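Local coordinates for alkaline serine protease (Pseudoalteromonas sp., PDB 1Y9Z), which probably hydrolyses peptide bonds in proteins as a cold-adapted, subtilisin-like serine protease that binds calcium and sodium ions, at residues A[26-31]-A[125-130]; A[46-51]-A[92-97]; A[252-257]-A[351-356]. All coordinates share one frame; numbering follows the deposited sequence.

Contact 1: A[26-31]-A[125-130]. With PMS (phenylmethanesulfonic acid), chain H.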
loop_
_atom_site.group_PDB
_atom_site.type_symbol
_atom_site.label_atom_id
_atom_site.label_comp_id
_atom_site.label_asym_id
_atom_site.label_seq_id
_atom_site.Cartn_x
_atom_site.Cartn_y
_atom_site.Cartn_z
ATOM N N ILE A 26 8.538 14.317 9.346
ATOM C CA ILE A 26 7.224 13.741 9.094
ATOM C C ILE A 26 6.851 12.870 10.287
ATOM O O ILE A 26 7.649 12.055 10.747
ATOM C CB ILE A 26 7.194 12.902 7.787
ATOM C CG1 ILE A 26 5.822 12.237 7.633
ATOM C CG2 ILE A 26 8.306 11.859 7.788
ATOM C CD1 ILE A 26 5.553 11.683 6.252
ATOM N N CYS A 27 5.643 13.074 10.802
ATOM C CA CYS A 27 5.160 12.317 11.948
ATOM C C CYS A 27 4.111 11.320 11.510
ATOM O O CYS A 27 3.131 11.683 10.857
ATOM C CB CYS A 27 4.554 13.260 12.975
ATOM S SG CYS A 27 4.182 12.558 14.615
ATOM N N ILE A 28 4.330 10.065 11.880
ATOM C CA ILE A 28 3.418 8.987 11.539
ATOM C C ILE A 28 2.571 8.619 12.754
ATOM O O ILE A 28 3.079 8.074 13.738
ATOM C CB ILE A 28 4.191 7.730 11.085
ATOM C CG1 ILE A 28 5.139 8.080 9.937
ATOM C CG2 ILE A 28 3.215 6.657 10.642
ATOM C CD1 ILE A 28 6.084 6.949 9.556
ATOM N N ILE A 29 1.284 8.947 12.693
ATOM C CA ILE A 29 0.356 8.611 13.770
ATOM C C ILE A 29 -0.240 7.286 13.318
ATOM O O ILE A 29 -1.026 7.237 12.369
ATOM C CB ILE A 29 -0.745 9.682 13.914
ATOM C CG1 ILE A 29 -0.108 11.021 14.300
ATOM C CG2 ILE A 29 -1.770 9.248 14.953
ATOM C CD1 ILE A 29 -1.108 12.148 14.517
ATOM N N ASP A 30 0.139 6.205 13.991
ATOM C CA ASP A 30 -0.324 4.891 13.576
ATOM C C ASP A 30 -0.117 3.854 14.684
ATOM O O ASP A 30 -0.179 4.186 15.869
ATOM C CB ASP A 30 0.439 4.494 12.302
ATOM C CG ASP A 30 -0.395 3.653 11.353
ATOM O OD1 ASP A 30 -0.795 2.542 11.747
ATOM O OD2 ASP A 30 -0.643 4.103 10.210
ATOM N N SER A 31 0.147 2.606 14.300
ATOM C CA SER A 31 0.321 1.531 15.279
ATOM C C SER A 31 1.752 1.248 15.725
ATOM O O SER A 31 2.055 0.143 16.175
ATOM C CB SER A 31 -0.294 0.233 14.748
ATOM O OG SER A 31 0.510 -0.353 13.733
ATOM N N VAL A 125 5.019 17.701 8.553
ATOM C CA VAL A 125 4.005 16.886 7.901
ATOM C C VAL A 125 3.492 15.853 8.896
ATOM O O VAL A 125 4.276 15.224 9.607
ATOM C CB VAL A 125 4.587 16.126 6.681
ATOM C CG1 VAL A 125 3.503 15.271 6.030
ATOM C CG2 VAL A 125 5.171 17.109 5.677
ATOM N N VAL A 126 2.174 15.701 8.962
ATOM C CA VAL A 126 1.566 14.714 9.843
ATOM C C VAL A 126 0.739 13.806 8.946
ATOM O O VAL A 126 -0.199 14.259 8.280
ATOM C CB VAL A 126 0.665 15.371 10.908
ATOM C CG1 VAL A 126 -0.016 14.299 11.745
ATOM C CG2 VAL A 126 1.504 16.276 11.807
ATOM N N THR A 127 1.104 12.529 8.912
ATOM C CA THR A 127 0.416 11.569 8.069
ATOM C C THR A 127 -0.418 10.615 8.924
ATOM O O THR A 127 0.066 10.035 9.902
ATOM C CB THR A 127 1.445 10.824 7.174
ATOM O OG1 THR A 127 0.760 10.033 6.199
ATOM C CG2 THR A 127 2.363 9.946 8.011
ATOM N N MET A 128 -1.684 10.472 8.547
ATOM C CA MET A 128 -2.624 9.655 9.298
ATOM C C MET A 128 -3.368 8.631 8.451
ATOM O O MET A 128 -4.370 8.946 7.803
ATOM C CB MET A 128 -3.617 10.588 10.001
ATOM C CG MET A 128 -2.919 11.610 10.893
ATOM S SD MET A 128 -3.937 12.989 11.471
ATOM C CE MET A 128 -3.899 14.058 10.044
ATOM N N SER A 129 -2.864 7.401 8.453
ATOM C CA SER A 129 -3.495 6.316 7.713
ATOM C C SER A 129 -4.517 5.700 8.651
ATOM O O SER A 129 -4.401 4.546 9.063
ATOM C CB SER A 129 -2.455 5.279 7.290
ATOM O OG SER A 129 -1.658 5.774 6.229
ATOM N N LEU A 130 -5.519 6.504 8.989
ATOM C CA LEU A 130 -6.576 6.102 9.901
ATOM C C LEU A 130 -7.795 6.972 9.650
ATOM O O LEU A 130 -7.697 8.023 9.017
ATOM C CB LEU A 130 -6.096 6.269 11.349
ATOM C CG LEU A 130 -5.619 7.664 11.773
ATOM C CD1 LEU A 130 -6.811 8.513 12.194
ATOM C CD2 LEU A 130 -4.646 7.541 12.935
HETATM C C PMS H . -7.346 1.786 7.470
HETATM S S PMS H . -6.791 3.116 6.377
HETATM C C1 PMS H . -7.501 2.218 8.950
HETATM C C2 PMS H . -8.783 2.718 9.381
HETATM C C3 PMS H . -8.970 3.127 10.739
HETATM C C4 PMS H . -7.839 3.019 11.638
HETATM C C5 PMS H . -6.577 2.529 11.221
HETATM C C6 PMS H . -6.343 2.108 9.875
HETATM O O2S PMS H . -7.404 4.354 6.845
HETATM O O1S PMS H . -7.202 2.838 5.021
HETATM O O HOH W 1 -0.344 6.762 9.696
#
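Ile29 leans across to Val126, Met128 and Leu130 where two neighbouring parallel strands of the subtilisin-like alpha/beta domain, 26-30 and 125-128, run together at 23° between their directions. Three backbone hydrogen bonds fix the register: Cys27 N to Val125 O (2.8 Å), Thr127 N to Cys27 O and Ile29 N to Thr127 O. On the sheet face bearing Ile29, the outermost methyl is the main bump. Ile29 CG1 is anti to the carbonyl carbon, and chi2 (-178°) extends CD1 to 3.7 Å from Val126 CG1, where it also meets Met128 CG at 4.1 Å. Its other branch, Ile29 CG2, crosses to Leu130 CD2 at 3.9 Å. Helix 110-119 covers this face, and its Cys117 is disulfide-bonded to Cys27.

On the other face Thr127 CG2 fits the hollow between the strands, 3.4 Å from Cys27 O, and Ile26 CD1 rests against that methyl at 4.0 Å. Thr127 OG1 instead bonds Ser376 of the overlying helix 368-385. Beyond Ile29 the strands part, and one water joins Ile29 O, Asp30 OD2 and Ser129 N. Asp30 OD1 is hydrogen-bonded to His65 ND1, consistent with the aspartate-histidine pair of a subtilase catalytic triad. Ser129 and Leu130 line the pocket that holds phenylmethanesulfonic acid, where Leu130 CB lies 3.7 Å from C4 of the ligand ring.

Contact 2: A[46-51]-A[92-97]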
loop_
_atom_site.group_PDB
_atom_site.type_symbol
_atom_site.label_atom_id
_atom_site.label_comp_id
_atom_site.label_asym_id
_atom_site.label_seq_id
_atom_site.Cartn_x
_atom_site.Cartn_y
_atom_site.Cartn_z
ATOM N N THR A 46 12.482 9.036 15.764
ATOM C CA THR A 46 12.280 9.271 17.186
ATOM C C THR A 46 10.791 9.094 17.430
ATOM O O THR A 46 10.027 8.887 16.489
ATOM C CB THR A 46 12.682 10.700 17.594
ATOM O OG1 THR A 46 11.958 11.646 16.800
ATOM C CG2 THR A 46 14.178 10.907 17.403
ATOM N N GLY A 47 10.378 9.173 18.688
ATOM C CA GLY A 47 8.971 9.017 19.002
ATOM C C GLY A 47 8.656 9.494 20.400
ATOM O O GLY A 47 9.560 9.769 21.191
ATOM N N THR A 48 7.367 9.600 20.705
ATOM C CA THR A 48 6.926 10.043 22.019
ATOM C C THR A 48 5.967 9.002 22.580
ATOM O O THR A 48 4.838 8.883 22.114
ATOM C CB THR A 48 6.194 11.397 21.934
ATOM O OG1 THR A 48 7.062 12.375 21.349
ATOM C CG2 THR A 48 5.776 11.862 23.324
ATOM N N ASN A 49 6.421 8.248 23.575
ATOM C CA ASN A 49 5.587 7.215 24.176
ATOM C C ASN A 49 4.328 7.751 24.839
ATOM O O ASN A 49 4.288 8.888 25.315
ATOM C CB ASN A 49 6.362 6.422 25.235
ATOM C CG ASN A 49 7.345 5.437 24.638
ATOM O OD1 ASN A 49 7.205 5.012 23.493
ATOM N ND2 ASN A 49 8.339 5.049 25.429
ATOM N N ASN A 50 3.303 6.907 24.866
ATOM C CA ASN A 50 2.036 7.230 25.504
ATOM C C ASN A 50 1.719 6.081 26.458
ATOM O O ASN A 50 1.878 4.910 26.110
ATOM C CB ASN A 50 0.925 7.388 24.466
ATOM C CG ASN A 50 -0.415 7.698 25.098
ATOM O OD1 ASN A 50 -1.224 6.803 25.336
ATOM N ND2 ASN A 50 -0.651 8.972 25.389
ATOM N N SER A 51 1.277 6.422 27.663
ATOM C CA SER A 51 0.968 5.426 28.685
ATOM C C SER A 51 0.054 4.285 28.239
ATOM O O SER A 51 0.131 3.183 28.778
ATOM C CB SER A 51 0.353 6.113 29.909
ATOM O OG SER A 51 -0.872 6.747 29.584
ATOM N N ASN A 92 13.682 13.143 8.786
ATOM C CA ASN A 92 13.442 12.967 10.210
ATOM C C ASN A 92 12.035 12.412 10.325
ATOM O O ASN A 92 11.099 12.940 9.724
ATOM C CB ASN A 92 13.529 14.299 10.951
ATOM C CG ASN A 92 14.902 14.913 10.871
ATOM O OD1 ASN A 92 15.868 14.374 11.410
ATOM N ND2 ASN A 92 15.002 16.044 10.184
ATOM N N ILE A 93 11.898 11.341 11.094
ATOM C CA ILE A 93 10.613 10.689 11.286
ATOM C C ILE A 93 10.272 10.645 12.765
ATOM O O ILE A 93 11.107 10.269 13.585
ATOM C CB ILE A 93 10.655 9.238 10.768
ATOM C CG1 ILE A 93 11.127 9.219 9.314
ATOM C CG2 ILE A 93 9.280 8.593 10.901
ATOM C CD1 ILE A 93 11.398 7.828 8.777
ATOM N N HIS A 94 9.049 11.044 13.106
ATOM C CA HIS A 94 8.610 10.999 14.495
ATOM C C HIS A 94 7.413 10.064 14.557
ATOM O O HIS A 94 6.504 10.144 13.729
ATOM C CB HIS A 94 8.213 12.381 15.015
ATOM C CG HIS A 94 8.138 12.450 16.509
ATOM N ND1 HIS A 94 9.260 12.407 17.307
ATOM C CD2 HIS A 94 7.079 12.509 17.350
ATOM C CE1 HIS A 94 8.896 12.437 18.578
ATOM N NE2 HIS A 94 7.577 12.498 18.630
ATOM N N ILE A 95 7.422 9.175 15.539
ATOM C CA ILE A 95 6.363 8.196 15.691
ATOM C C ILE A 95 5.469 8.434 16.901
ATOM O O ILE A 95 5.949 8.630 18.017
ATOM C CB ILE A 95 6.959 6.767 15.817
ATOM C CG1 ILE A 95 7.910 6.481 14.648
ATOM C CG2 ILE A 95 5.843 5.732 15.873
ATOM C CD1 ILE A 95 7.272 6.564 13.274
ATOM N N VAL A 96 4.161 8.439 16.664
ATOM C CA VAL A 96 3.188 8.566 17.740
ATOM C C VAL A 96 2.305 7.336 17.564
ATOM O O VAL A 96 1.577 7.211 16.576
ATOM C CB VAL A 96 2.339 9.849 17.632
ATOM C CG1 VAL A 96 1.265 9.850 18.717
ATOM C CG2 VAL A 96 3.228 11.078 17.797
ATOM N N LYS A 97 2.406 6.412 18.513
ATOM C CA LYS A 97 1.659 5.160 18.475
ATOM C C LYS A 97 0.309 5.287 19.174
ATOM O O LYS A 97 0.243 5.379 20.402
ATOM C CB LYS A 97 2.498 4.061 19.138
ATOM C CG LYS A 97 1.890 2.671 19.105
ATOM C CD LYS A 97 2.787 1.700 19.858
ATOM C CE LYS A 97 2.172 0.323 19.987
ATOM N NZ LYS A 97 3.009 -0.544 20.869
HETATM O O HOH W 2 12.914 12.372 14.327
HETATM O O HOH W 3 3.839 6.604 20.969
#
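Thr46 and Thr48 hold the His94 ring from its two nitrogens: Thr46 OG1 is hydrogen-bonded to His94 ND1 at 2.8 Å, and Thr48 OG1 to His94 NE2, also at 2.8 Å. Both hydroxyls lie at the ring edge, in its plane. Thr46 gets there because OG1 sits between the backbone N and the carbonyl carbon (chi1 56°). The same oxygen is 2.7 Å from a water that donates to Ile93 O.

Three backbone bonds show that the chain at Thr46 and Gly47 runs parallel to segment 92-97. Thr46 N donates to Ile93 O at 2.9 Å, and Ile95 N donates to Thr46 O at 2.8 Å, the latter tilted 15° from the carbonyl plane. Thr48 N closes the series on Ile95 O, a longer bond of 3.2 Å. Past this point a second water spans the gap, donating to Thr48 O and accepting from Lys97 N.

Between the two threonines, Gly47 CA lies over one face of the imidazole in a CH-pi contact, 3.8 Å from the centroid of the His94 ring and 25° off its normal. Gly47 CA also comes within 3.2 Å of Ile95 O. Ile95, on the opposite face of the sheet from His94, packs on Trp56; helix 110-119 touches Thr48 and Val96 on the His94 side.

Since each ring nitrogen has a hydroxyl partner and one face is covered, rotation of the imidazole is restrained; because a threonine hydroxyl can donate or accept a hydrogen bond, the site would probably tolerate either neutral tautomer.

Contact 3: A[252-257]-A[351-356]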
loop_
_atom_site.group_PDB
_atom_site.type_symbol
_atom_site.label_atom_id
_atom_site.label_comp_id
_atom_site.label_asym_id
_atom_site.label_seq_id
_atom_site.Cartn_x
_atom_site.Cartn_y
_atom_site.Cartn_z
ATOM N N SER A 252 5.837 -24.807 -1.572
ATOM C CA SER A 252 6.401 -24.646 -2.902
ATOM C C SER A 252 5.932 -25.788 -3.788
ATOM O O SER A 252 5.682 -26.896 -3.311
ATOM C CB SER A 252 7.929 -24.637 -2.838
ATOM O OG SER A 252 8.395 -23.544 -2.066
ATOM N N ALA A 253 5.796 -25.502 -5.078
ATOM C CA ALA A 253 5.366 -26.497 -6.049
ATOM C C ALA A 253 6.182 -26.303 -7.317
ATOM O O ALA A 253 6.438 -25.172 -7.732
ATOM C CB ALA A 253 3.881 -26.337 -6.350
ATOM N N THR A 254 6.598 -27.409 -7.926
ATOM C CA THR A 254 7.392 -27.354 -9.146
ATOM C C THR A 254 6.815 -28.273 -10.216
ATOM O O THR A 254 6.433 -29.407 -9.933
ATOM C CB THR A 254 8.852 -27.773 -8.878
ATOM O OG1 THR A 254 9.431 -26.893 -7.906
ATOM C CG2 THR A 254 9.670 -27.705 -10.162
ATOM N N GLY A 255 6.754 -27.770 -11.443
ATOM C CA GLY A 255 6.225 -28.556 -12.541
ATOM C C GLY A 255 6.229 -27.777 -13.840
ATOM O O GLY A 255 6.503 -26.578 -13.851
ATOM N N ALA A 256 5.933 -28.456 -14.942
ATOM C CA ALA A 256 5.900 -27.799 -16.240
ATOM C C ALA A 256 4.760 -26.786 -16.257
ATOM O O ALA A 256 3.666 -27.064 -15.764
ATOM C CB ALA A 256 5.706 -28.829 -17.346
ATOM N N LEU A 257 5.022 -25.612 -16.820
ATOM C CA LEU A 257 4.011 -24.566 -16.895
ATOM C C LEU A 257 2.984 -24.881 -17.977
ATOM O O LEU A 257 3.338 -25.133 -19.130
ATOM C CB LEU A 257 4.666 -23.213 -17.190
ATOM C CG LEU A 257 3.733 -21.997 -17.191
ATOM C CD1 LEU A 257 3.151 -21.794 -15.799
ATOM C CD2 LEU A 257 4.504 -20.762 -17.632
ATOM N N SER A 351 9.911 -25.879 -16.755
ATOM C CA SER A 351 9.823 -26.180 -15.332
ATOM C C SER A 351 9.672 -24.880 -14.550
ATOM O O SER A 351 10.499 -23.976 -14.666
ATOM C CB SER A 351 11.078 -26.921 -14.868
ATOM O OG SER A 351 10.983 -27.278 -13.499
ATOM N N THR A 352 8.612 -24.798 -13.754
ATOM C CA THR A 352 8.341 -23.602 -12.967
ATOM C C THR A 352 8.099 -23.929 -11.502
ATOM O O THR A 352 7.472 -24.936 -11.172
ATOM C CB THR A 352 7.097 -22.868 -13.509
ATOM O OG1 THR A 352 7.274 -22.595 -14.903
ATOM C CG2 THR A 352 6.883 -21.555 -12.766
ATOM N N THR A 353 8.602 -23.070 -10.623
ATOM C CA THR A 353 8.419 -23.254 -9.194
ATOM C C THR A 353 7.645 -22.068 -8.640
ATOM O O THR A 353 8.081 -20.923 -8.758
ATOM C CB THR A 353 9.765 -23.351 -8.454
ATOM O OG1 THR A 353 10.510 -24.462 -8.966
ATOM C CG2 THR A 353 9.540 -23.549 -6.958
ATOM N N VAL A 354 6.487 -22.353 -8.059
ATOM C CA VAL A 354 5.652 -21.323 -7.459
ATOM C C VAL A 354 5.732 -21.542 -5.962
ATOM O O VAL A 354 5.631 -22.675 -5.490
ATOM C CB VAL A 354 4.183 -21.451 -7.904
ATOM C CG1 VAL A 354 3.334 -20.392 -7.210
ATOM C CG2 VAL A 354 4.086 -21.304 -9.408
ATOM N N SER A 355 5.913 -20.467 -5.207
ATOM C CA SER A 355 6.017 -20.615 -3.771
ATOM C C SER A 355 5.436 -19.470 -2.963
ATOM O O SER A 355 5.532 -18.305 -3.348
ATOM C CB SER A 355 7.483 -20.793 -3.382
ATOM O OG SER A 355 8.246 -19.664 -3.768
ATOM N N ASN A 356 4.814 -19.831 -1.847
ATOM C CA ASN A 356 4.264 -18.865 -0.906
ATOM C C ASN A 356 5.055 -19.139 0.363
ATOM O O ASN A 356 5.196 -20.292 0.772
ATOM C CB ASN A 356 2.777 -19.104 -0.646
ATOM C CG ASN A 356 1.901 -18.652 -1.793
ATOM O OD1 ASN A 356 2.266 -17.754 -2.552
ATOM N ND2 ASN A 356 0.728 -19.258 -1.915
#
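Ala253 and Val354 form a hydrogen-bonded antiparallel pair: Ala253 N donates to Val354 O at 2.9 Å, and Val354 N returns the bond to Ala253 O at 2.8 Å. Gly255 and Thr352 repeat the pattern, with Gly255 N reaching Thr352 O at 2.9 Å and Thr352 N reaching Gly255 O at 2.8 Å. This last donor stands above the carbonyl plane, 36° out of it. The angle between the strand directions is 145°.

Three of these four carbonyls also receive CA-H...O contacts from the intervening non-hydrogen-bonded pairs, such as Thr353 CA to Ala253 O at 3.1 Å. In one of these pairs Thr254 OG1 and Thr353 OG1 share a hydrogen bond of 2.9 Å. Each hydroxyl is anti to its own carbonyl carbon (chi1 -60° in both), and the two side chains slant across one another so that Thr353 CG2 also lies 3.5 Å from Thr254 OG1. An alanine at Thr353 would probably leave Thr254 OG1 without this cross-strand partner and its methyl neighbour.

On the opposite face Thr352 OG1 bonds Gln350 O of its own strand's approach and touches Leu257 CB. Polar groups turned outward from the pair are met elsewhere: Thr254 O by Lys304 NZ, and the backbones of Thr353 and Ser355 by Thr220 and Asp218 of strand 214-221. Leu257 and Val354 pack on Ile276 of strand 275-280. Strand 351-360, bonded to 252-263 on one side and to 214-221 as well, is part of the beta barrel domain inserted in the subtilisin-like protein.

Contacts 1 and 2 belong to one sheet, strand 92-100 of contact 2 lying next to strand 25-30 of contact 1: His94 N and O pair with Ile26 O and Ile28 N, each at 2.9 Å. Contact 1 is wholly buried, with apolar packing on both faces and the ligand pocket at its end; contact 2, at the sheet's edge, is partly exposed and relies on polar side chains and waters. Contact 3 stands apart in the inserted barrel, its centre about 40 Å from that of contact 1, across the chain's centre. It is antiparallel where the others are parallel, with a mostly exposed serine and threonine face and a buried face of Ala253, Thr352 and Val354.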